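Long-range contacts in McyG protein (Microcystis aeruginosa PCC 7806, PDB 4R0M), which probably activates phenylalanine or a related starter acid as its adenylate and loads it onto its own peptidyl carrier domain in microcystin biosynthesis: residues E306-V310 with S359-L363; F278-N282 with T312-F316; L23-T27 with Y48-Y52. All coordinates share one frame; numbering follows the deposited sequence.

Contact 1: residues E306-V310 with S359-L363. With FA5 (adenosine-5'-[phenylalaninyl-phosphate]), chain C.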
loop_
_atom_site.group_PDB
_atom_site.type_symbol
_atom_site.label_atom_id
_atom_site.label_comp_id
_atom_site.label_asym_id
_atom_site.label_seq_id
_atom_site.Cartn_x
_atom_site.Cartn_y
_atom_site.Cartn_z
ATOM N N GLU A 306 6.507 -2.038 2.241
ATOM C CA GLU A 306 7.376 -3.175 1.940
ATOM C C GLU A 306 8.671 -3.046 2.734
ATOM O O GLU A 306 8.929 -2.007 3.352
ATOM C CB GLU A 306 7.678 -3.260 0.437
ATOM C CG GLU A 306 8.539 -2.123 -0.103
ATOM C CD GLU A 306 8.858 -2.257 -1.582
ATOM O OE1 GLU A 306 9.453 -1.316 -2.147
ATOM O OE2 GLU A 306 8.516 -3.293 -2.189
ATOM N N GLN A 307 9.482 -4.102 2.708
ATOM C CA GLN A 307 10.762 -4.123 3.404
ATOM C C GLN A 307 11.592 -2.886 3.059
ATOM O O GLN A 307 11.684 -2.496 1.894
ATOM C CB GLN A 307 11.528 -5.410 3.076
ATOM C CG GLN A 307 12.697 -5.704 4.007
ATOM C CD GLN A 307 12.274 -6.108 5.407
ATOM O OE1 GLN A 307 11.252 -6.771 5.601
ATOM N NE2 GLN A 307 13.072 -5.719 6.395
ATOM N N VAL A 308 12.172 -2.272 4.087
ATOM C CA VAL A 308 12.973 -1.060 3.933
ATOM C C VAL A 308 14.449 -1.430 3.780
ATOM O O VAL A 308 14.994 -2.186 4.588
ATOM C CB VAL A 308 12.781 -0.095 5.130
ATOM C CG1 VAL A 308 13.528 1.212 4.906
ATOM C CG2 VAL A 308 11.299 0.181 5.370
ATOM N N SER A 309 15.082 -0.893 2.740
ATOM C CA SER A 309 16.490 -1.171 2.459
ATOM C C SER A 309 17.421 -0.131 3.083
ATOM O O SER A 309 17.318 1.066 2.792
ATOM C CB SER A 309 16.724 -1.265 0.948
ATOM O OG SER A 309 18.109 -1.298 0.643
ATOM N N VAL A 310 18.328 -0.609 3.934
ATOM C CA VAL A 310 19.330 0.221 4.611
ATOM C C VAL A 310 20.138 1.057 3.613
ATOM O O VAL A 310 20.270 2.270 3.780
ATOM C CB VAL A 310 20.290 -0.645 5.470
ATOM C CG1 VAL A 310 21.358 0.210 6.143
ATOM C CG2 VAL A 310 19.520 -1.445 6.509
ATOM N N SER A 359 20.982 -5.827 9.001
ATOM C CA SER A 359 20.699 -5.074 7.833
ATOM C C SER A 359 19.247 -4.718 7.897
ATOM O O SER A 359 18.564 -4.726 6.895
ATOM C CB SER A 359 20.960 -5.942 6.598
ATOM O OG SER A 359 22.329 -6.290 6.462
ATOM N N PHE A 360 18.762 -4.474 9.097
ATOM C CA PHE A 360 17.366 -4.199 9.302
ATOM C C PHE A 360 17.149 -2.808 9.837
ATOM O O PHE A 360 17.836 -2.364 10.719
ATOM C CB PHE A 360 16.755 -5.265 10.188
ATOM C CG PHE A 360 16.966 -6.651 9.667
ATOM C CD1 PHE A 360 16.465 -7.014 8.448
ATOM C CD2 PHE A 360 17.685 -7.566 10.371
ATOM C CE1 PHE A 360 16.655 -8.272 7.948
ATOM C CE2 PHE A 360 17.897 -8.816 9.871
ATOM C CZ PHE A 360 17.376 -9.173 8.658
ATOM N N VAL A 361 16.222 -2.106 9.224
ATOM C CA VAL A 361 15.813 -0.799 9.633
ATOM C C VAL A 361 14.798 -0.855 10.743
ATOM O O VAL A 361 13.964 -1.715 10.757
ATOM C CB VAL A 361 15.206 -0.089 8.463
ATOM C CG1 VAL A 361 14.799 1.297 8.847
ATOM C CG2 VAL A 361 16.205 -0.042 7.348
ATOM N N SER A 362 14.893 0.049 11.700
ATOM C CA SER A 362 13.887 0.136 12.733
ATOM C C SER A 362 12.630 0.755 12.199
ATOM O O SER A 362 12.673 1.768 11.548
ATOM C CB SER A 362 14.389 0.968 13.893
ATOM O OG SER A 362 13.415 1.134 14.882
ATOM N N LEU A 363 11.512 0.136 12.519
ATOM C CA LEU A 363 10.194 0.646 12.154
ATOM C C LEU A 363 9.494 1.277 13.364
ATOM O O LEU A 363 8.293 1.562 13.333
ATOM C CB LEU A 363 9.343 -0.458 11.511
ATOM C CG LEU A 363 9.949 -1.225 10.325
ATOM C CD1 LEU A 363 8.953 -2.235 9.786
ATOM C CD2 LEU A 363 10.419 -0.305 9.206
HETATM C C FA5 C . 0.142 -2.146 3.192
HETATM O O FA5 C . 0.961 -2.358 2.306
HETATM C CA FA5 C . 0.485 -1.221 4.333
HETATM N N FA5 C . 1.761 -1.691 4.817
HETATM C CB FA5 C . 0.634 0.238 3.879
HETATM C CG FA5 C . 1.122 1.287 4.886
HETATM C CD1 FA5 C . 1.762 0.979 6.087
HETATM C CD2 FA5 C . 0.929 2.642 4.583
HETATM C CE1 FA5 C . 2.186 1.991 6.958
HETATM C CE2 FA5 C . 1.354 3.662 5.442
HETATM C CZ FA5 C . 1.986 3.334 6.640
HETATM P P FA5 C . -1.310 -4.404 2.756
HETATM O OP1 FA5 C . -1.456 -4.538 1.264
HETATM O OP2 FA5 C . -2.383 -4.979 3.646
HETATM O OP3 FA5 C . -1.148 -2.830 3.124
HETATM O "O5'" FA5 C . 0.095 -5.097 3.137
HETATM C "C5'" FA5 C . 0.552 -5.226 4.481
HETATM C "C4'" FA5 C . 1.867 -5.990 4.463
HETATM O "O4'" FA5 C . 2.910 -5.254 3.812
HETATM C "C3'" FA5 C . 2.407 -6.270 5.850
HETATM O "O3'" FA5 C . 1.789 -7.408 6.447
HETATM C "C2'" FA5 C . 3.875 -6.500 5.573
HETATM O "O2'" FA5 C . 4.099 -7.846 5.141
HETATM C "C1'" FA5 C . 4.168 -5.569 4.415
HETATM N N9 FA5 C . 4.816 -4.341 4.944
HETATM C C8 FA5 C . 4.212 -3.154 5.135
HETATM N N7 FA5 C . 5.073 -2.229 5.627
HETATM C C5 FA5 C . 6.268 -2.830 5.768
HETATM C C6 FA5 C . 7.619 -2.435 6.238
HETATM N N6 FA5 C . 7.872 -1.178 6.668
HETATM N N1 FA5 C . 8.596 -3.373 6.226
HETATM C C2 FA5 C . 8.362 -4.634 5.804
HETATM N N3 FA5 C . 7.165 -5.060 5.360
HETATM C C4 FA5 C . 6.094 -4.223 5.320
#

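Contact 2: residues F278-N282 with T312-F316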
loop_
_atom_site.group_PDB
_atom_site.type_symbol
_atom_site.label_atom_id
_atom_site.label_comp_id
_atom_site.label_asym_id
_atom_site.label_seq_id
_atom_site.Cartn_x
_atom_site.Cartn_y
_atom_site.Cartn_z
ATOM N N PHE A 278 11.684 5.414 -3.211
ATOM C CA PHE A 278 12.915 6.023 -2.706
ATOM C C PHE A 278 14.078 5.714 -3.648
ATOM O O PHE A 278 14.888 6.591 -3.952
ATOM C CB PHE A 278 13.234 5.520 -1.293
ATOM C CG PHE A 278 12.400 6.153 -0.213
ATOM C CD1 PHE A 278 11.039 5.876 -0.101
ATOM C CD2 PHE A 278 12.982 7.015 0.713
ATOM C CE1 PHE A 278 10.277 6.459 0.901
ATOM C CE2 PHE A 278 12.223 7.598 1.719
ATOM C CZ PHE A 278 10.869 7.319 1.813
ATOM N N SER A 279 14.140 4.465 -4.111
ATOM C CA SER A 279 15.148 4.029 -5.073
ATOM C C SER A 279 14.985 4.718 -6.428
ATOM O O SER A 279 15.978 5.070 -7.065
ATOM C CB SER A 279 15.114 2.507 -5.238
ATOM O OG SER A 279 16.130 2.068 -6.123
ATOM N N LEU A 280 13.737 4.913 -6.860
ATOM C CA LEU A 280 13.443 5.638 -8.101
ATOM C C LEU A 280 13.981 7.069 -8.069
ATOM O O LEU A 280 14.399 7.604 -9.098
ATOM C CB LEU A 280 11.939 5.662 -8.388
ATOM C CG LEU A 280 11.212 4.383 -8.813
ATOM C CD1 LEU A 280 9.711 4.630 -8.821
ATOM C CD2 LEU A 280 11.682 3.889 -10.176
ATOM N N ILE A 281 13.956 7.682 -6.886
ATOM C CA ILE A 281 14.544 9.007 -6.683
ATOM C C ILE A 281 16.068 8.912 -6.746
ATOM O O ILE A 281 16.717 9.730 -7.402
ATOM C CB ILE A 281 14.088 9.642 -5.344
ATOM C CG1 ILE A 281 12.573 9.916 -5.349
ATOM C CG2 ILE A 281 14.895 10.899 -5.020
ATOM C CD1 ILE A 281 12.106 10.995 -6.310
ATOM N N ASN A 282 16.626 7.903 -6.076
ATOM C CA ASN A 282 18.065 7.627 -6.124
ATOM C C ASN A 282 18.601 7.458 -7.546
ATOM O O ASN A 282 19.742 7.823 -7.824
ATOM C CB ASN A 282 18.416 6.402 -5.269
ATOM C CG ASN A 282 18.153 6.623 -3.787
ATOM O OD1 ASN A 282 17.831 7.731 -3.354
ATOM N ND2 ASN A 282 18.292 5.562 -3.001
ATOM N N THR A 312 19.475 1.821 0.479
ATOM C CA THR A 312 18.625 2.712 -0.310
ATOM C C THR A 312 18.288 3.982 0.474
ATOM O O THR A 312 18.372 5.087 -0.063
ATOM C CB THR A 312 17.338 1.991 -0.777
ATOM O OG1 THR A 312 17.694 0.797 -1.487
ATOM C CG2 THR A 312 16.501 2.880 -1.690
ATOM N N ILE A 313 17.918 3.815 1.743
ATOM C CA ILE A 313 17.640 4.947 2.629
ATOM C C ILE A 313 18.883 5.814 2.847
ATOM O O ILE A 313 18.804 7.046 2.774
ATOM C CB ILE A 313 17.069 4.481 3.988
ATOM C CG1 ILE A 313 15.605 4.053 3.843
ATOM C CG2 ILE A 313 17.183 5.580 5.034
ATOM C CD1 ILE A 313 14.626 5.194 3.641
ATOM N N ARG A 314 20.018 5.164 3.104
ATOM C CA ARG A 314 21.291 5.852 3.331
ATOM C C ARG A 314 21.653 6.759 2.154
ATOM O O ARG A 314 22.066 7.906 2.349
ATOM C CB ARG A 314 22.407 4.834 3.591
ATOM C CG ARG A 314 23.760 5.435 3.940
ATOM C CD ARG A 314 24.849 4.374 3.926
ATOM N NE ARG A 314 26.186 4.965 3.881
ATOM C CZ ARG A 314 26.978 5.134 4.938
ATOM N NH1 ARG A 314 26.586 4.755 6.149
ATOM N NH2 ARG A 314 28.175 5.683 4.782
ATOM N N LEU A 315 21.479 6.240 0.941
ATOM C CA LEU A 315 21.760 6.989 -0.278
ATOM C C LEU A 315 20.746 8.114 -0.492
ATOM O O LEU A 315 21.093 9.181 -1.000
ATOM C CB LEU A 315 21.788 6.045 -1.486
ATOM C CG LEU A 315 22.180 6.599 -2.860
ATOM C CD1 LEU A 315 23.609 7.130 -2.872
ATOM C CD2 LEU A 315 21.996 5.535 -3.933
ATOM N N PHE A 316 19.499 7.859 -0.096
ATOM C CA PHE A 316 18.403 8.821 -0.219
ATOM C C PHE A 316 18.677 10.076 0.610
ATOM O O PHE A 316 18.475 11.194 0.135
ATOM C CB PHE A 316 17.088 8.161 0.212
ATOM C CG PHE A 316 15.854 8.931 -0.169
ATOM C CD1 PHE A 316 15.306 8.810 -1.442
ATOM C CD2 PHE A 316 15.220 9.756 0.756
ATOM C CE1 PHE A 316 14.160 9.509 -1.789
ATOM C CE2 PHE A 316 14.073 10.456 0.414
ATOM C CZ PHE A 316 13.541 10.332 -0.859
#

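Contact 3: residues L23-T27 with Y48-Y52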
loop_
_atom_site.group_PDB
_atom_site.type_symbol
_atom_site.label_atom_id
_atom_site.label_comp_id
_atom_site.label_asym_id
_atom_site.label_seq_id
_atom_site.Cartn_x
_atom_site.Cartn_y
_atom_site.Cartn_z
ATOM N N LEU A 23 -15.886 14.587 9.700
ATOM C CA LEU A 23 -16.026 15.433 8.516
ATOM C C LEU A 23 -16.793 16.725 8.817
ATOM O O LEU A 23 -16.443 17.788 8.303
ATOM C CB LEU A 23 -16.690 14.662 7.367
ATOM C CG LEU A 23 -17.012 15.416 6.069
ATOM C CD1 LEU A 23 -15.762 15.984 5.409
ATOM C CD2 LEU A 23 -17.768 14.516 5.104
ATOM N N GLU A 24 -17.831 16.622 9.647
ATOM C CA GLU A 24 -18.624 17.782 10.060
ATOM C C GLU A 24 -17.790 18.799 10.844
ATOM O O GLU A 24 -17.902 20.002 10.616
ATOM C CB GLU A 24 -19.851 17.338 10.859
ATOM C CG GLU A 24 -20.976 16.789 9.990
ATOM C CD GLU A 24 -21.860 15.781 10.706
ATOM O OE1 GLU A 24 -21.753 15.641 11.942
ATOM O OE2 GLU A 24 -22.672 15.120 10.023
ATOM N N THR A 25 -16.949 18.304 11.751
ATOM C CA THR A 25 -15.979 19.133 12.473
ATOM C C THR A 25 -15.026 19.846 11.502
ATOM O O THR A 25 -14.678 21.010 11.709
ATOM C CB THR A 25 -15.165 18.284 13.479
ATOM O OG1 THR A 25 -16.059 17.633 14.389
ATOM C CG2 THR A 25 -14.182 19.136 14.270
ATOM N N ALA A 26 -14.628 19.142 10.444
ATOM C CA ALA A 26 -13.670 19.660 9.461
ATOM C C ALA A 26 -14.232 20.771 8.574
ATOM O O ALA A 26 -13.479 21.617 8.096
ATOM C CB ALA A 26 -13.125 18.526 8.606
ATOM N N THR A 27 -15.547 20.765 8.359
ATOM C CA THR A 27 -16.211 21.754 7.499
ATOM C C THR A 27 -16.086 23.192 8.012
ATOM O O THR A 27 -16.025 24.131 7.217
ATOM C CB THR A 27 -17.706 21.436 7.294
ATOM O OG1 THR A 27 -18.347 21.291 8.566
ATOM C CG2 THR A 27 -17.883 20.159 6.497
ATOM N N TYR A 48 -13.332 21.276 2.725
ATOM C CA TYR A 48 -14.054 20.237 3.460
ATOM C C TYR A 48 -15.565 20.466 3.476
ATOM O O TYR A 48 -16.342 19.508 3.506
ATOM C CB TYR A 48 -13.506 20.087 4.877
ATOM C CG TYR A 48 -12.144 19.436 4.931
ATOM C CD1 TYR A 48 -11.921 18.192 4.336
ATOM C CD2 TYR A 48 -11.082 20.052 5.585
ATOM C CE1 TYR A 48 -10.675 17.589 4.381
ATOM C CE2 TYR A 48 -9.831 19.455 5.640
ATOM C CZ TYR A 48 -9.634 18.224 5.036
ATOM O OH TYR A 48 -8.395 17.620 5.084
ATOM N N GLN A 49 -15.964 21.737 3.437
ATOM C CA GLN A 49 -17.366 22.127 3.302
ATOM C C GLN A 49 -17.939 21.694 1.948
ATOM O O GLN A 49 -19.049 21.160 1.885
ATOM C CB GLN A 49 -17.519 23.646 3.499
ATOM C CG GLN A 49 -18.953 24.166 3.442
ATOM C CD GLN A 49 -19.835 23.600 4.543
ATOM O OE1 GLN A 49 -20.722 22.784 4.282
ATOM N NE2 GLN A 49 -19.591 24.022 5.780
ATOM N N ASP A 50 -17.176 21.926 0.877
ATOM C CA ASP A 50 -17.574 21.520 -0.476
ATOM C C ASP A 50 -17.657 20.000 -0.605
ATOM O O ASP A 50 -18.586 19.476 -1.223
ATOM C CB ASP A 50 -16.600 22.066 -1.525
ATOM C CG ASP A 50 -16.622 23.580 -1.624
ATOM O OD1 ASP A 50 -17.689 24.152 -1.932
ATOM O OD2 ASP A 50 -15.556 24.199 -1.422
ATOM N N LEU A 51 -16.681 19.304 -0.024
ATOM C CA LEU A 51 -16.652 17.842 -0.021
ATOM C C LEU A 51 -17.900 17.282 0.658
ATOM O O LEU A 51 -18.575 16.403 0.113
ATOM C CB LEU A 51 -15.382 17.328 0.670
ATOM C CG LEU A 51 -15.285 15.836 1.014
ATOM C CD1 LEU A 51 -15.105 14.983 -0.236
ATOM C CD2 LEU A 51 -14.152 15.587 1.995
ATOM N N TYR A 52 -18.201 17.813 1.842
ATOM C CA TYR A 52 -19.389 17.432 2.599
ATOM C C TYR A 52 -20.665 17.628 1.778
ATOM O O TYR A 52 -21.513 16.736 1.726
ATOM C CB TYR A 52 -19.448 18.219 3.916
ATOM C CG TYR A 52 -20.720 18.039 4.718
ATOM C CD1 TYR A 52 -20.929 16.895 5.488
ATOM C CD2 TYR A 52 -21.710 19.022 4.717
ATOM C CE1 TYR A 52 -22.091 16.733 6.227
ATOM C CE2 TYR A 52 -22.877 18.866 5.451
ATOM C CZ TYR A 52 -23.063 17.723 6.205
ATOM O OH TYR A 52 -24.221 17.565 6.933
#

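Contact 1: residues E306-V310 with S359-L363
This buried apolar loop-to-loop contact, in which V308 and V310 meet V361, lies at the adenine end of the phenylalanyl-adenylate pocket in the adenylation domain, a member of the ANL superfamily. The loop after strand 300-303 meets the one leading into strand 365-366 without a hydrogen bond between them. V308 sits in the middle, its two methyls divided between neighbours. CG1, anti to the backbone N (chi1 -175°), lies 3.8 Å from V361 CG2, the two side chains crossing at about a right angle, while V308 CG2 packs 4.0 Å from L363 CD2 and also faces the adenine amino group. Cutting V308 back to an alanine removes both methyls and is likely to open a gap beside the base, between L363 CD2 and V361. The backbone of E306 and Q307 lies against one face of the adenine, E306 O 3.2 Å from FA5 C6. L363 CD1 covers the opposite face, 3.5 Å from FA5 N6. Farther out, the Q307 amide passes the F360 ring obliquely, its NE2 being hydrogen-bonded to I432 O. At the start of helix 310-320, V310 CG2 rests 3.7 Å from V361 CG2 and 3.4 Å from S359 O.

Contact 2: residues F278-N282 with T312-F316
Helix 275-282 and helix 310-320, which precede and follow strand 300-303 and lie together on one side of it, pack through F278 and F316 and are tied by an asparagine-to-backbone hydrogen bond. The axes of their short segments are 9.3 Å from each other at closest approach. F316 enters between the helices with CG anti to its backbone N (chi1 -166°), which carries the ring across to F278. There F278 CD2 lies over the centre of one face of the F316 ring, 3.5 Å from F316 CD2; the ring planes are inclined at 48°, so the pair is oblique. I281 closes on the edge of the same ring, its CB 3.6 Å from F316 CE1. The connection from helix 275-282 through strand 300-303 to helix 310-320 belongs to the alternating helix and strand architecture of the large N-terminal part of ANL adenylation domains, and F278 and F316 both rest on L301 of that strand. At the C-terminal end of helix 275-282, N282 ND2 donates to T312 O at 3.0 Å, with an N-H...O angle of 154°. The acceptor lies nearly in the amide plane, and T312 O also receives F316 N, so two donors share this carbonyl. The other end of the amide, N282 OD1, sits at the F316 ring edge, 3.3 Å from CD1 of that ring. T312 CG2 lies beside the amide and packs 3.8 Å from S279 CB.

Contact 3: residues L23-T27 with Y48-Y52
L23 and T27, one helical turn apart, both face Y52, while A26 lies over one face of the Y48 ring, where helix 19-27 meets the start of helix 48-64. The short segments run at 135° to one another, with axes 8.6 Å apart at closest approach. The A26 methyl makes a CH-pi contact, its CB 4.3 Å from the Y48 ring centroid and 27° off the ring normal. Y52 is met differently: L23 CD2 comes in at the ring edge, in its plane, 4.0 Å from Y52 CD1, whereas E24 CG approaches CE1 obliquely and the carboxylate is turned almost perpendicular to the ring. The L23 and L51 side chains cross obliquely, with L23 CD1 3.8 Å from L51 CD2. T27 fits between Y48, Q49 and Y52. Its CG2, anti to the carbonyl carbon, points at the second helix and lies 3.4 Å from Y48 O and 3.6 Å from Y52 CB; on another side, T27 CB has Q49 NE2 at 3.5 Å. The T27 hydroxyl turns back toward its own helix, lying too close to E24 O for the distance to be trusted. Helix 80-93 covers L23 and L51 through W88, helix 227-240 packs V238 against L23, A26 and Y48, and the Y48 hydroxyl is hydrogen-bonded to C242 O just ahead of strand 243-246.

In the fold
Along the chain contact 3 closes first, near the N-terminus, and the segments of contacts 1 and 2 then alternate. Those two are neighbours, their centres 12 Å apart, and share helix 310-320: V308 CG1 of contact 1 touches I313 CG1 of contact 2 at 3.7 Å. Packing of the helix pair thus continues into the loop beside the adenine of the bound phenylalanyl-adenylate. Contact 3 is remote, about 38 Å from contact 1 and 37 Å from contact 2, centre to centre. The nine-stranded mixed sheet nevertheless relates all three, since helix 48-64 follows its outermost strand 43-47, strand 300-303 lies further in, and segment 359-363 precedes strand 365-366 at the far edge.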